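Local coordinates for protein tRNA (guanine(26)-N(2))-dimethyltransferase (Pyrococcus horikoshii, PDB 2DUL) that probably dimethylates N2 of guanine-26 in a number of tRNAs, with S-adenosyl-L-methionine as methyl donor, at residues R36-V41 and V217-Y222; E73-D78 and N122-E127; K292-L297 and K307-I312; H325-R330 and V370-I375. All blocks are in the same frame, centred on the assembly; numbering follows the deposited sequence.

Contact 1: residues R36-V41 and V217-Y222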
loop_
_atom_site.group_PDB
_atom_site.type_symbol
_atom_site.label_atom_id
_atom_site.label_comp_id
_atom_site.label_asym_id
_atom_site.label_seq_id
_atom_site.Cartn_x
_atom_site.Cartn_y
_atom_site.Cartn_z
ATOM N N ARG A 36 3.946 9.800 1.142
ATOM C CA ARG A 36 3.522 10.424 2.388
ATOM C C ARG A 36 2.297 11.325 2.188
ATOM O O ARG A 36 1.441 11.424 3.074
ATOM C CB ARG A 36 4.691 11.192 3.017
ATOM C CG ARG A 36 5.784 10.266 3.569
ATOM C CD ARG A 36 6.905 11.043 4.243
ATOM N NE ARG A 36 7.865 11.607 3.292
ATOM C CZ ARG A 36 8.914 10.954 2.797
ATOM N NH1 ARG A 36 9.155 9.697 3.152
ATOM N NH2 ARG A 36 9.737 11.566 1.954
ATOM N N ASP A 37 2.194 11.971 1.026
ATOM C CA ASP A 37 1.028 12.807 0.750
ATOM C C ASP A 37 -0.222 11.929 0.816
ATOM O O ASP A 37 -1.225 12.301 1.430
ATOM C CB ASP A 37 1.083 13.420 -0.657
ATOM C CG ASP A 37 1.919 14.689 -0.731
ATOM O OD1 ASP A 37 2.088 15.379 0.298
ATOM O OD2 ASP A 37 2.387 15.007 -1.845
ATOM N N ILE A 38 -0.153 10.772 0.161
ATOM C CA ILE A 38 -1.279 9.841 0.110
ATOM C C ILE A 38 -1.754 9.453 1.502
ATOM O O ILE A 38 -2.951 9.516 1.796
ATOM C CB ILE A 38 -0.913 8.550 -0.685
ATOM C CG1 ILE A 38 -0.439 8.919 -2.092
ATOM C CG2 ILE A 38 -2.119 7.619 -0.775
ATOM C CD1 ILE A 38 -1.449 9.702 -2.900
ATOM N N VAL A 39 -0.825 9.058 2.366
ATOM C CA VAL A 39 -1.211 8.668 3.714
ATOM C C VAL A 39 -1.782 9.868 4.481
ATOM O O VAL A 39 -2.746 9.725 5.240
ATOM C CB VAL A 39 -0.020 8.006 4.486
ATOM C CG1 VAL A 39 1.165 8.943 4.561
ATOM C CG2 VAL A 39 -0.474 7.590 5.877
ATOM N N VAL A 40 -1.207 11.049 4.271
ATOM C CA VAL A 40 -1.703 12.257 4.932
ATOM C C VAL A 40 -3.157 12.486 4.522
ATOM O O VAL A 40 -4.010 12.807 5.356
ATOM C CB VAL A 40 -0.854 13.501 4.548
ATOM C CG1 VAL A 40 -1.615 14.792 4.857
ATOM C CG2 VAL A 40 0.454 13.484 5.323
ATOM N N VAL A 41 -3.440 12.308 3.234
ATOM C CA VAL A 41 -4.796 12.488 2.732
ATOM C C VAL A 41 -5.736 11.487 3.393
ATOM O O VAL A 41 -6.804 11.852 3.889
ATOM C CB VAL A 41 -4.856 12.298 1.202
ATOM C CG1 VAL A 41 -6.313 12.279 0.733
ATOM C CG2 VAL A 41 -4.099 13.427 0.514
ATOM N N VAL A 217 -9.904 -3.982 2.554
ATOM C CA VAL A 217 -8.894 -3.151 1.923
ATOM C C VAL A 217 -9.432 -1.732 1.763
ATOM O O VAL A 217 -10.519 -1.529 1.231
ATOM C CB VAL A 217 -8.499 -3.694 0.539
ATOM C CG1 VAL A 217 -7.472 -2.770 -0.106
ATOM C CG2 VAL A 217 -7.931 -5.095 0.673
ATOM N N ILE A 218 -8.676 -0.757 2.256
ATOM C CA ILE A 218 -9.070 0.634 2.133
ATOM C C ILE A 218 -8.541 1.128 0.791
ATOM O O ILE A 218 -9.270 1.715 -0.012
ATOM C CB ILE A 218 -8.458 1.486 3.258
ATOM C CG1 ILE A 218 -9.023 1.036 4.612
ATOM C CG2 ILE A 218 -8.742 2.962 3.010
ATOM C CD1 ILE A 218 -8.275 1.601 5.809
ATOM N N LEU A 219 -7.263 0.862 0.552
ATOM C CA LEU A 219 -6.609 1.271 -0.680
ATOM C C LEU A 219 -5.294 0.529 -0.834
ATOM O O LEU A 219 -4.478 0.509 0.082
ATOM C CB LEU A 219 -6.331 2.777 -0.657
ATOM C CG LEU A 219 -5.414 3.315 -1.764
ATOM C CD1 LEU A 219 -6.075 3.116 -3.120
ATOM C CD2 LEU A 219 -5.124 4.787 -1.519
ATOM N N ALA A 220 -5.100 -0.092 -1.991
ATOM C CA ALA A 220 -3.860 -0.808 -2.268
ATOM C C ALA A 220 -3.504 -0.459 -3.701
ATOM O O ALA A 220 -4.359 -0.504 -4.588
ATOM C CB ALA A 220 -4.052 -2.303 -2.112
ATOM N N TYR A 221 -2.244 -0.111 -3.930
ATOM C CA TYR A 221 -1.830 0.277 -5.264
ATOM C C TYR A 221 -0.344 0.066 -5.503
ATOM O O TYR A 221 0.414 -0.230 -4.580
ATOM C CB TYR A 221 -2.190 1.753 -5.488
ATOM C CG TYR A 221 -1.437 2.724 -4.602
ATOM C CD1 TYR A 221 -0.201 3.240 -4.996
ATOM C CD2 TYR A 221 -1.952 3.126 -3.368
ATOM C CE1 TYR A 221 0.503 4.131 -4.187
ATOM C CE2 TYR A 221 -1.251 4.018 -2.545
ATOM C CZ TYR A 221 -0.024 4.516 -2.967
ATOM O OH TYR A 221 0.678 5.395 -2.173
ATOM N N TYR A 222 0.053 0.214 -6.762
ATOM C CA TYR A 222 1.442 0.078 -7.171
ATOM C C TYR A 222 1.883 1.427 -7.730
ATOM O O TYR A 222 1.109 2.102 -8.410
ATOM C CB TYR A 222 1.582 -0.981 -8.266
ATOM C CG TYR A 222 2.945 -0.982 -8.916
ATOM C CD1 TYR A 222 4.026 -1.613 -8.309
ATOM C CD2 TYR A 222 3.166 -0.294 -10.110
ATOM C CE1 TYR A 222 5.298 -1.558 -8.869
ATOM C CE2 TYR A 222 4.434 -0.229 -10.679
ATOM C CZ TYR A 222 5.495 -0.863 -10.052
ATOM O OH TYR A 222 6.754 -0.794 -10.597
#

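Contact 2: residues E73-D78 and N122-E127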
loop_
_atom_site.group_PDB
_atom_site.type_symbol
_atom_site.label_atom_id
_atom_site.label_comp_id
_atom_site.label_asym_id
_atom_site.label_seq_id
_atom_site.Cartn_x
_atom_site.Cartn_y
_atom_site.Cartn_z
ATOM N N GLU A 73 -1.696 11.660 19.057
ATOM C CA GLU A 73 -0.484 11.113 19.650
ATOM C C GLU A 73 0.286 10.435 18.527
ATOM O O GLU A 73 -0.210 9.493 17.902
ATOM C CB GLU A 73 -0.836 10.094 20.737
ATOM C CG GLU A 73 0.354 9.645 21.572
ATOM C CD GLU A 73 -0.038 8.685 22.685
ATOM O OE1 GLU A 73 -0.809 9.083 23.588
ATOM O OE2 GLU A 73 0.426 7.530 22.656
ATOM N N VAL A 74 1.493 10.925 18.265
ATOM C CA VAL A 74 2.314 10.383 17.189
ATOM C C VAL A 74 3.626 9.817 17.702
ATOM O O VAL A 74 4.392 10.512 18.368
ATOM C CB VAL A 74 2.631 11.472 16.135
ATOM C CG1 VAL A 74 3.384 10.857 14.954
ATOM C CG2 VAL A 74 1.338 12.142 15.672
ATOM N N TRP A 75 3.875 8.550 17.388
ATOM C CA TRP A 75 5.106 7.890 17.794
ATOM C C TRP A 75 6.048 7.766 16.598
ATOM O O TRP A 75 5.637 7.385 15.500
ATOM C CB TRP A 75 4.816 6.494 18.354
ATOM C CG TRP A 75 4.110 6.500 19.676
ATOM C CD1 TRP A 75 2.908 7.077 19.961
ATOM C CD2 TRP A 75 4.553 5.873 20.886
ATOM N NE1 TRP A 75 2.572 6.847 21.272
ATOM C CE2 TRP A 75 3.563 6.110 21.863
ATOM C CE3 TRP A 75 5.689 5.133 21.239
ATOM C CZ2 TRP A 75 3.672 5.632 23.176
ATOM C CZ3 TRP A 75 5.800 4.656 22.545
ATOM C CH2 TRP A 75 4.794 4.910 23.497
ATOM N N LEU A 76 7.309 8.106 16.823
ATOM C CA LEU A 76 8.337 8.013 15.798
ATOM C C LEU A 76 9.374 7.045 16.344
ATOM O O LEU A 76 9.821 7.191 17.480
ATOM C CB LEU A 76 8.992 9.374 15.556
ATOM C CG LEU A 76 8.142 10.513 14.988
ATOM C CD1 LEU A 76 7.275 11.100 16.085
ATOM C CD2 LEU A 76 9.062 11.589 14.426
ATOM N N ASN A 77 9.762 6.060 15.547
ATOM C CA ASN A 77 10.735 5.085 16.016
ATOM C C ASN A 77 11.804 4.726 14.994
ATOM O O ASN A 77 11.549 4.705 13.796
ATOM C CB ASN A 77 10.020 3.797 16.431
ATOM C CG ASN A 77 10.988 2.710 16.878
ATOM O OD1 ASN A 77 11.488 2.729 18.005
ATOM N ND2 ASN A 77 11.268 1.763 15.986
ATOM N N ASP A 78 13.005 4.444 15.489
ATOM C CA ASP A 78 14.113 4.010 14.643
ATOM C C ASP A 78 15.173 3.357 15.520
ATOM O O ASP A 78 15.460 3.823 16.625
ATOM C CB ASP A 78 14.731 5.176 13.868
ATOM C CG ASP A 78 15.466 4.707 12.618
ATOM O OD1 ASP A 78 14.915 4.866 11.508
ATOM O OD2 ASP A 78 16.583 4.160 12.748
ATOM N N ASN A 122 10.123 -3.960 16.170
ATOM C CA ASN A 122 9.446 -5.124 16.735
ATOM C C ASN A 122 9.371 -5.048 18.258
ATOM O O ASN A 122 8.382 -5.475 18.860
ATOM C CB ASN A 122 10.149 -6.428 16.329
ATOM C CG ASN A 122 9.670 -6.960 14.984
ATOM O OD1 ASN A 122 8.488 -6.859 14.647
ATOM N ND2 ASN A 122 10.586 -7.550 14.217
ATOM N N ARG A 123 10.409 -4.504 18.886
ATOM C CA ARG A 123 10.413 -4.389 20.339
ATOM C C ARG A 123 9.410 -3.327 20.776
ATOM O O ARG A 123 8.641 -3.541 21.716
ATOM C CB ARG A 123 11.815 -4.046 20.849
ATOM C CG ARG A 123 11.938 -4.050 22.370
ATOM C CD ARG A 123 13.402 -4.053 22.789
ATOM N NE ARG A 123 13.581 -3.977 24.238
ATOM C CZ ARG A 123 13.428 -2.869 24.959
ATOM N NH1 ARG A 123 13.091 -1.732 24.367
ATOM N NH2 ARG A 123 13.614 -2.897 26.272
ATOM N N LEU A 124 9.404 -2.189 20.088
ATOM C CA LEU A 124 8.457 -1.130 20.430
ATOM C C LEU A 124 7.007 -1.600 20.260
ATOM O O LEU A 124 6.177 -1.408 21.151
ATOM C CB LEU A 124 8.696 0.117 19.567
ATOM C CG LEU A 124 7.700 1.266 19.782
ATOM C CD1 LEU A 124 7.670 1.683 21.250
ATOM C CD2 LEU A 124 8.093 2.435 18.906
ATOM N N MET A 125 6.697 -2.222 19.125
ATOM C CA MET A 125 5.334 -2.691 18.884
ATOM C C MET A 125 4.906 -3.794 19.854
ATOM O O MET A 125 3.725 -3.894 20.206
ATOM C CB MET A 125 5.179 -3.148 17.427
ATOM C CG MET A 125 5.297 -1.992 16.430
ATOM S SD MET A 125 4.859 -2.446 14.743
ATOM C CE MET A 125 6.257 -3.533 14.297
ATOM N N ALA A 126 5.859 -4.613 20.294
ATOM C CA ALA A 126 5.557 -5.678 21.251
ATOM C C ALA A 126 5.206 -5.055 22.602
ATOM O O ALA A 126 4.402 -5.602 23.366
ATOM C CB ALA A 126 6.753 -6.611 21.402
ATOM N N GLU A 127 5.817 -3.911 22.897
ATOM C CA GLU A 127 5.560 -3.204 24.147
ATOM C C GLU A 127 4.193 -2.507 24.114
ATOM O O GLU A 127 3.543 -2.351 25.148
ATOM C CB GLU A 127 6.662 -2.168 24.407
ATOM C CG GLU A 127 8.063 -2.771 24.493
ATOM C CD GLU A 127 9.138 -1.750 24.837
ATOM O OE1 GLU A 127 9.225 -0.705 24.155
ATOM O OE2 GLU A 127 9.908 -2.001 25.790
#

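Contact 3: residues K292-L297 and K307-I312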
loop_
_atom_site.group_PDB
_atom_site.type_symbol
_atom_site.label_atom_id
_atom_site.label_comp_id
_atom_site.label_asym_id
_atom_site.label_seq_id
_atom_site.Cartn_x
_atom_site.Cartn_y
_atom_site.Cartn_z
ATOM N N LYS A 292 -11.171 14.350 -3.261
ATOM C CA LYS A 292 -11.705 15.634 -2.822
ATOM C C LYS A 292 -10.848 16.245 -1.716
ATOM O O LYS A 292 -10.537 17.439 -1.746
ATOM C CB LYS A 292 -13.148 15.442 -2.342
ATOM C CG LYS A 292 -13.919 16.724 -2.055
ATOM C CD LYS A 292 -13.616 17.273 -0.673
ATOM C CE LYS A 292 -14.558 18.412 -0.324
ATOM N NZ LYS A 292 -14.323 18.900 1.064
ATOM N N GLU A 293 -10.469 15.424 -0.741
ATOM C CA GLU A 293 -9.646 15.895 0.367
ATOM C C GLU A 293 -8.296 16.377 -0.156
ATOM O O GLU A 293 -7.774 17.399 0.293
ATOM C CB GLU A 293 -9.426 14.773 1.386
ATOM C CG GLU A 293 -8.559 15.177 2.579
ATOM C CD GLU A 293 -9.254 16.158 3.511
ATOM O OE1 GLU A 293 -8.598 16.661 4.450
ATOM O OE2 GLU A 293 -10.458 16.419 3.312
ATOM N N ALA A 294 -7.737 15.637 -1.108
ATOM C CA ALA A 294 -6.447 15.990 -1.684
ATOM C C ALA A 294 -6.510 17.347 -2.375
ATOM O O ALA A 294 -5.565 18.136 -2.301
ATOM C CB ALA A 294 -6.007 14.922 -2.673
ATOM N N GLU A 295 -7.624 17.612 -3.049
ATOM C CA GLU A 295 -7.806 18.876 -3.751
ATOM C C GLU A 295 -7.866 20.070 -2.799
ATOM O O GLU A 295 -7.377 21.152 -3.125
ATOM C CB GLU A 295 -9.081 18.831 -4.598
ATOM C CG GLU A 295 -9.012 17.864 -5.762
ATOM C CD GLU A 295 -10.298 17.809 -6.554
ATOM O OE1 GLU A 295 -11.333 17.406 -5.984
ATOM O OE2 GLU A 295 -10.276 18.176 -7.746
ATOM N N SER A 296 -8.459 19.870 -1.624
ATOM C CA SER A 296 -8.592 20.940 -0.639
ATOM C C SER A 296 -7.431 21.006 0.353
ATOM O O SER A 296 -7.498 21.731 1.346
ATOM C CB SER A 296 -9.902 20.782 0.133
ATOM O OG SER A 296 -9.873 19.618 0.943
ATOM N N LEU A 297 -6.373 20.249 0.090
ATOM C CA LEU A 297 -5.207 20.251 0.967
ATOM C C LEU A 297 -3.954 20.698 0.235
ATOM O O LEU A 297 -3.800 20.462 -0.963
ATOM C CB LEU A 297 -4.950 18.854 1.543
ATOM C CG LEU A 297 -5.803 18.331 2.697
ATOM C CD1 LEU A 297 -5.390 16.895 3.015
ATOM C CD2 LEU A 297 -5.619 19.219 3.918
ATOM N N LYS A 307 -3.278 13.207 -9.585
ATOM C CA LYS A 307 -3.218 12.389 -10.790
ATOM C C LYS A 307 -3.350 10.904 -10.458
ATOM O O LYS A 307 -4.074 10.173 -11.133
ATOM C CB LYS A 307 -1.904 12.630 -11.537
ATOM C CG LYS A 307 -1.822 11.911 -12.880
ATOM C CD LYS A 307 -0.589 12.324 -13.675
ATOM C CE LYS A 307 0.697 11.843 -13.016
ATOM N NZ LYS A 307 0.846 10.358 -13.076
ATOM N N LEU A 308 -2.653 10.461 -9.415
ATOM C CA LEU A 308 -2.708 9.059 -9.016
ATOM C C LEU A 308 -4.064 8.703 -8.421
ATOM O O LEU A 308 -4.668 7.695 -8.791
ATOM C CB LEU A 308 -1.603 8.752 -7.999
ATOM C CG LEU A 308 -1.586 7.327 -7.438
ATOM C CD1 LEU A 308 -1.422 6.328 -8.570
ATOM C CD2 LEU A 308 -0.453 7.187 -6.428
ATOM N N LEU A 309 -4.541 9.531 -7.499
ATOM C CA LEU A 309 -5.824 9.294 -6.848
ATOM C C LEU A 309 -7.007 9.328 -7.824
ATOM O O LEU A 309 -7.971 8.582 -7.663
ATOM C CB LEU A 309 -6.032 10.313 -5.719
ATOM C CG LEU A 309 -5.092 10.182 -4.506
ATOM C CD1 LEU A 309 -5.320 11.332 -3.527
ATOM C CD2 LEU A 309 -5.332 8.850 -3.813
ATOM N N LYS A 310 -6.937 10.187 -8.838
ATOM C CA LYS A 310 -8.022 10.268 -9.811
ATOM C C LYS A 310 -8.029 9.026 -10.692
ATOM O O LYS A 310 -9.091 8.528 -11.067
ATOM C CB LYS A 310 -7.888 11.529 -10.672
ATOM C CG LYS A 310 -8.192 12.818 -9.922
ATOM C CD LYS A 310 -8.001 14.049 -10.797
ATOM C CE LYS A 310 -8.348 15.319 -10.028
ATOM N NZ LYS A 310 -8.113 16.549 -10.836
ATOM N N MET A 311 -6.839 8.531 -11.020
ATOM C CA MET A 311 -6.721 7.333 -11.839
ATOM C C MET A 311 -7.334 6.153 -11.082
ATOM O O MET A 311 -8.138 5.404 -11.632
ATOM C CB MET A 311 -5.247 7.044 -12.149
ATOM C CG MET A 311 -4.994 5.680 -12.776
ATOM S SD MET A 311 -5.868 5.428 -14.337
ATOM C CE MET A 311 -4.592 5.928 -15.502
ATOM N N ILE A 312 -6.960 6.003 -9.815
ATOM C CA ILE A 312 -7.466 4.911 -8.991
ATOM C C ILE A 312 -8.957 5.074 -8.701
ATOM O O ILE A 312 -9.705 4.096 -8.658
ATOM C CB ILE A 312 -6.682 4.822 -7.659
ATOM C CG1 ILE A 312 -5.222 4.471 -7.951
ATOM C CG2 ILE A 312 -7.303 3.768 -6.745
ATOM C CD1 ILE A 312 -4.326 4.470 -6.727
#

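Contact 4: residues H325-R330 and V370-I375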
loop_
_atom_site.group_PDB
_atom_site.type_symbol
_atom_site.label_atom_id
_atom_site.label_comp_id
_atom_site.label_asym_id
_atom_site.label_seq_id
_atom_site.Cartn_x
_atom_site.Cartn_y
_atom_site.Cartn_z
ATOM N N HIS A 325 -0.751 -4.350 -25.316
ATOM C CA HIS A 325 0.563 -4.543 -25.912
ATOM C C HIS A 325 1.054 -5.984 -25.762
ATOM O O HIS A 325 1.364 -6.648 -26.751
ATOM C CB HIS A 325 1.567 -3.575 -25.285
ATOM C CG HIS A 325 2.920 -3.623 -25.919
ATOM N ND1 HIS A 325 3.831 -4.624 -25.659
ATOM C CD2 HIS A 325 3.501 -2.818 -26.840
ATOM C CE1 HIS A 325 4.914 -4.434 -26.391
ATOM N NE2 HIS A 325 4.739 -3.345 -27.118
ATOM N N ALA A 326 1.109 -6.469 -24.526
ATOM C CA ALA A 326 1.574 -7.829 -24.264
ATOM C C ALA A 326 0.743 -8.888 -24.989
ATOM O O ALA A 326 1.291 -9.839 -25.543
ATOM C CB ALA A 326 1.574 -8.101 -22.759
ATOM N N ILE A 327 -0.578 -8.728 -24.983
ATOM C CA ILE A 327 -1.446 -9.691 -25.647
ATOM C C ILE A 327 -1.180 -9.683 -27.147
ATOM O O ILE A 327 -1.210 -10.728 -27.796
ATOM C CB ILE A 327 -2.937 -9.395 -25.371
ATOM C CG1 ILE A 327 -3.242 -9.657 -23.891
ATOM C CG2 ILE A 327 -3.820 -10.270 -26.256
ATOM C CD1 ILE A 327 -4.691 -9.417 -23.486
ATOM N N GLY A 328 -0.915 -8.502 -27.693
ATOM C CA GLY A 328 -0.610 -8.406 -29.108
ATOM C C GLY A 328 0.631 -9.229 -29.426
ATOM O O GLY A 328 0.669 -9.944 -30.433
ATOM N N ARG A 329 1.646 -9.142 -28.571
ATOM C CA ARG A 329 2.880 -9.898 -28.792
ATOM C C ARG A 329 2.685 -11.401 -28.597
ATOM O O ARG A 329 3.249 -12.207 -29.340
ATOM C CB ARG A 329 3.993 -9.405 -27.858
ATOM C CG ARG A 329 4.394 -7.958 -28.079
ATOM C CD ARG A 329 5.588 -7.556 -27.219
ATOM N NE ARG A 329 6.826 -8.220 -27.624
ATOM C CZ ARG A 329 7.227 -9.404 -27.172
ATOM N NH1 ARG A 329 6.489 -10.061 -26.289
ATOM N NH2 ARG A 329 8.363 -9.933 -27.607
ATOM N N ARG A 330 1.889 -11.780 -27.599
ATOM C CA ARG A 330 1.640 -13.193 -27.325
ATOM C C ARG A 330 0.855 -13.859 -28.451
ATOM O O ARG A 330 1.215 -14.945 -28.909
ATOM C CB ARG A 330 0.884 -13.359 -25.999
ATOM C CG ARG A 330 1.686 -12.956 -24.763
ATOM C CD ARG A 330 0.909 -13.206 -23.470
ATOM N NE ARG A 330 1.633 -12.719 -22.294
ATOM C CZ ARG A 330 2.711 -13.300 -21.769
ATOM N NH1 ARG A 330 3.207 -14.411 -22.303
ATOM N NH2 ARG A 330 3.308 -12.757 -20.715
ATOM N N VAL A 370 -14.084 -11.546 -26.094
ATOM C CA VAL A 370 -14.701 -10.315 -26.577
ATOM C C VAL A 370 -13.626 -9.232 -26.660
ATOM O O VAL A 370 -13.617 -8.427 -27.586
ATOM C CB VAL A 370 -15.826 -9.838 -25.642
ATOM C CG1 VAL A 370 -16.262 -8.429 -26.027
ATOM C CG2 VAL A 370 -17.007 -10.793 -25.730
ATOM N N PHE A 371 -12.722 -9.217 -25.684
ATOM C CA PHE A 371 -11.645 -8.231 -25.677
ATOM C C PHE A 371 -10.774 -8.391 -26.921
ATOM O O PHE A 371 -10.465 -7.415 -27.600
ATOM C CB PHE A 371 -10.770 -8.395 -24.427
ATOM C CG PHE A 371 -9.689 -7.354 -24.303
ATOM C CD1 PHE A 371 -9.983 -6.081 -23.823
ATOM C CD2 PHE A 371 -8.377 -7.644 -24.680
ATOM C CE1 PHE A 371 -8.987 -5.105 -23.716
ATOM C CE2 PHE A 371 -7.370 -6.676 -24.580
ATOM C CZ PHE A 371 -7.675 -5.406 -24.097
ATOM N N ILE A 372 -10.386 -9.631 -27.210
ATOM C CA ILE A 372 -9.536 -9.931 -28.360
ATOM C C ILE A 372 -10.182 -9.509 -29.674
ATOM O O ILE A 372 -9.528 -8.922 -30.543
ATOM C CB ILE A 372 -9.202 -11.439 -28.430
ATOM C CG1 ILE A 372 -8.437 -11.859 -27.175
ATOM C CG2 ILE A 372 -8.381 -11.741 -29.679
ATOM C CD1 ILE A 372 -7.195 -11.044 -26.908
ATOM N N GLU A 373 -11.465 -9.811 -29.823
ATOM C CA GLU A 373 -12.171 -9.445 -31.040
ATOM C C GLU A 373 -12.216 -7.928 -31.161
ATOM O O GLU A 373 -12.192 -7.385 -32.261
ATOM C CB GLU A 373 -13.594 -10.015 -31.027
ATOM C CG GLU A 373 -14.364 -9.770 -32.323
ATOM C CD GLU A 373 -15.692 -10.511 -32.371
ATOM O OE1 GLU A 373 -16.589 -10.185 -31.565
ATOM O OE2 GLU A 373 -15.835 -11.423 -33.218
ATOM N N THR A 374 -12.264 -7.244 -30.023
ATOM C CA THR A 374 -12.317 -5.785 -30.015
ATOM C C THR A 374 -10.970 -5.110 -30.283
ATOM O O THR A 374 -10.925 -4.045 -30.894
ATOM C CB THR A 374 -12.849 -5.262 -28.672
ATOM O OG1 THR A 374 -14.135 -5.837 -28.409
ATOM C CG2 THR A 374 -12.967 -3.744 -28.704
ATOM N N ILE A 375 -9.875 -5.710 -29.825
ATOM C CA ILE A 375 -8.565 -5.090 -30.039
ATOM C C ILE A 375 -7.987 -5.371 -31.422
ATOM O O ILE A 375 -7.122 -4.629 -31.891
ATOM C CB ILE A 375 -7.527 -5.539 -28.978
ATOM C CG1 ILE A 375 -7.238 -7.036 -29.117
ATOM C CG2 ILE A 375 -8.035 -5.208 -27.584
ATOM C CD1 ILE A 375 -6.240 -7.558 -28.091
#

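Contact 1: residues R36-V41 and V217-Y222
Ile-38 meets both Tyr-221 and Leu-219, and these three buried residues account for the interface between helix segment 36-41 and strand segment 217-222. The backbones stay well apart, with the CA atoms of Ile-38 and Leu-219 separated by 10.1 Å, so side chains alone bridge the gap. Tyr-221 spans most of it. Its CG lies between the backbone N and the carbonyl carbon (chi1 65°), and the ring carries the hydroxyl out to the branched part of Ile-38. There the OH is 3.7 Å from Ile-38 CG1 and nearly as close to CB and CG2, van der Waals contacts between the hydroxyl oxygen and aliphatic carbons. Ile-38 CG2 also lies 4.1 Å from Tyr-221 CE2, approaching the ring at a slant. The same methyl touches Leu-219 CD2 at 4.2 Å, so it serves both strand residues at once. No hydrogen bond crosses the contact.

Arg-36, a predicted S-adenosyl-L-methionine ligand, takes no part; its NE forms a salt bridge with Glu-8 OE1. On the strand side, two successive residues, Ile-218 and Leu-219, sit opposite the single residue Phe-230 of strand 226-235, a classic beta bulge. The pairing of an outermost strand, 213-223, with the antiparallel strand 226-235 fits the terminal 7-6 strands of the class I methyltransferase sheet, here approached by the helix that precedes strand 50-53.

Contact 2: residues E73-D78 and N122-E127
This is a buried strand-to-helix packing in which Leu-124 inserts between Trp-75 and Asn-77, joining strand 73-78 of the central sheet to helix 121-127 on one face of it. The nearest CA atoms, those of Asn-77 and Leu-124, are 8.0 Å apart. With its CG anti to the backbone N (chi1 176°), Leu-124 extends to the strand and divides its two methyls between the partners. CD1 lies 3.7 Å from Trp-75 CZ3, reaching the six-membered ring obliquely. CD2 is set tightly against Asn-77, 3.4 Å from CB and 3.5 Å from OD1, the two side chains coming from opposite directions.

Both strand side chains are held by polar bonds elsewhere. Trp-75 NE1 donates to Glu-73 OE2 at 2.6 Å, with a nearly straight N-H...O angle of 171°. The oxygen lies in the indole plane and is used on its anti side, which helps fix the ring's rotation. Asn-77 OD1 accepts from Asn-117 ND2, while its ND2 donates to the carbonyls of Ala-54 and Asp-119, so the buried amide is gripped at both ends.

Asp-78, next along the strand, is a predicted S-adenosyl-L-methionine ligand, as are Asp-120 and Ala-121 just before the helix segment. Helix 121-127 connects strands 113-118 and 132-137 in a beta-alpha-beta crossover, and its packing here is characteristic of the Rossmann-like class I methyltransferase fold.

Contact 3: residues K292-L297 and K307-I312
Ala-294 CB and Leu-309 CD1 touch at 3.8 Å, forming the buried, close-packed part of a small contact between segments 292-297 and 307-312. Their CA atoms are 8.5 Å apart, a spacing bridged by the alanine methyl and the branched end of the leucine. Leu-309 puts its CG anti to the carbonyl carbon (chi1 -68°), and from there CD1 reaches the alanine methyl. The leucine also packs on Met-290 and Val-291, earlier in the first helix.

The segments belong to consecutive helices, 284-295 and 302-314, which run in roughly opposite directions as a helical hairpin. At the turn, Ser-296 leaves helical conformation and its OG donates to Glu-293 O at 3.1 Å, the donor tilted 34° from the carbonyl plane. Lys-302 NZ bonds to the carbonyls of Glu-295 and Leu-297, tying the end of the first helix to the start of the second.

The exposed side is looser. Glu-295 and Lys-310 are extended beyond CG and cross at about a right angle, yet Glu-295 OE2 remains 4.1 Å from Lys-310 NZ. The charged atoms are not in direct contact, so any attraction between them is probably weak and moderated by solvent.

Contact 4: residues H325-R330 and V370-I375
Helix segments 325-330 and 370-375 are almost perpendicular, with a signed crossing angle of -88° and short-segment axes approaching to 11.6 Å. This orthogonal helix packing belongs to the C-terminal part of the chain, away from the annotated sites, where the order of helices and strands is consistent with a winged-helix-like fold followed by helix 368-375; helix 338-347 also packs on Phe-371 and Ile-375.

Within segment 325-330, Ile-327 makes the side-chain contact; Thr-324 and Leu-331 of the same helix add to it, on Phe-371 and Ile-372 respectively. Ile-327 CG2, anti to the backbone N, comes within 3.5 Å of Ile-372 CD1, a tight methyl-to-methyl approach. The same CG2 is 4.1 Å from Ile-375 CD1, one helical turn further on, the two side chains crossing at about a right angle. The other branch of Ile-327 carries CD1 to Phe-371 CE2 at 4.0 Å, meeting the ring obliquely.

Within the second helix, Ile-375 CG2 sits 3.4 Å above the plane of the Phe-371 ring, displaced toward its rim. In the same turn, Val-370 O accepts from Thr-374 N at 3.0 Å and from Thr-374 OG1 at 2.8 Å, from opposite faces of the carbonyl plane.

In the fold
Contacts 1 and 2 both reach the mixed central sheet, with centres 21 Å apart; contact 2 uses an inner strand and contact 1 an outermost one. Along the chain, contact 2 is nested within the span closed by contact 1, whereas contacts 3 and 4 follow in series. Contacts 1 and 3 touch: Ile-312 CD1 lies 3.7 Å from Tyr-221 CB, so helix 302-314 packs on the edge strand 213-223, while helix 284-295 meets helix 33-46. Contact 4 stands apart, centred about 31 Å from contacts 1 and 3 and 49 Å from contact 2. A C-terminal region of helices and short strands thus lies far from the predicted cofactor site, joined to the methyltransferase sheet through the helices of contact 3.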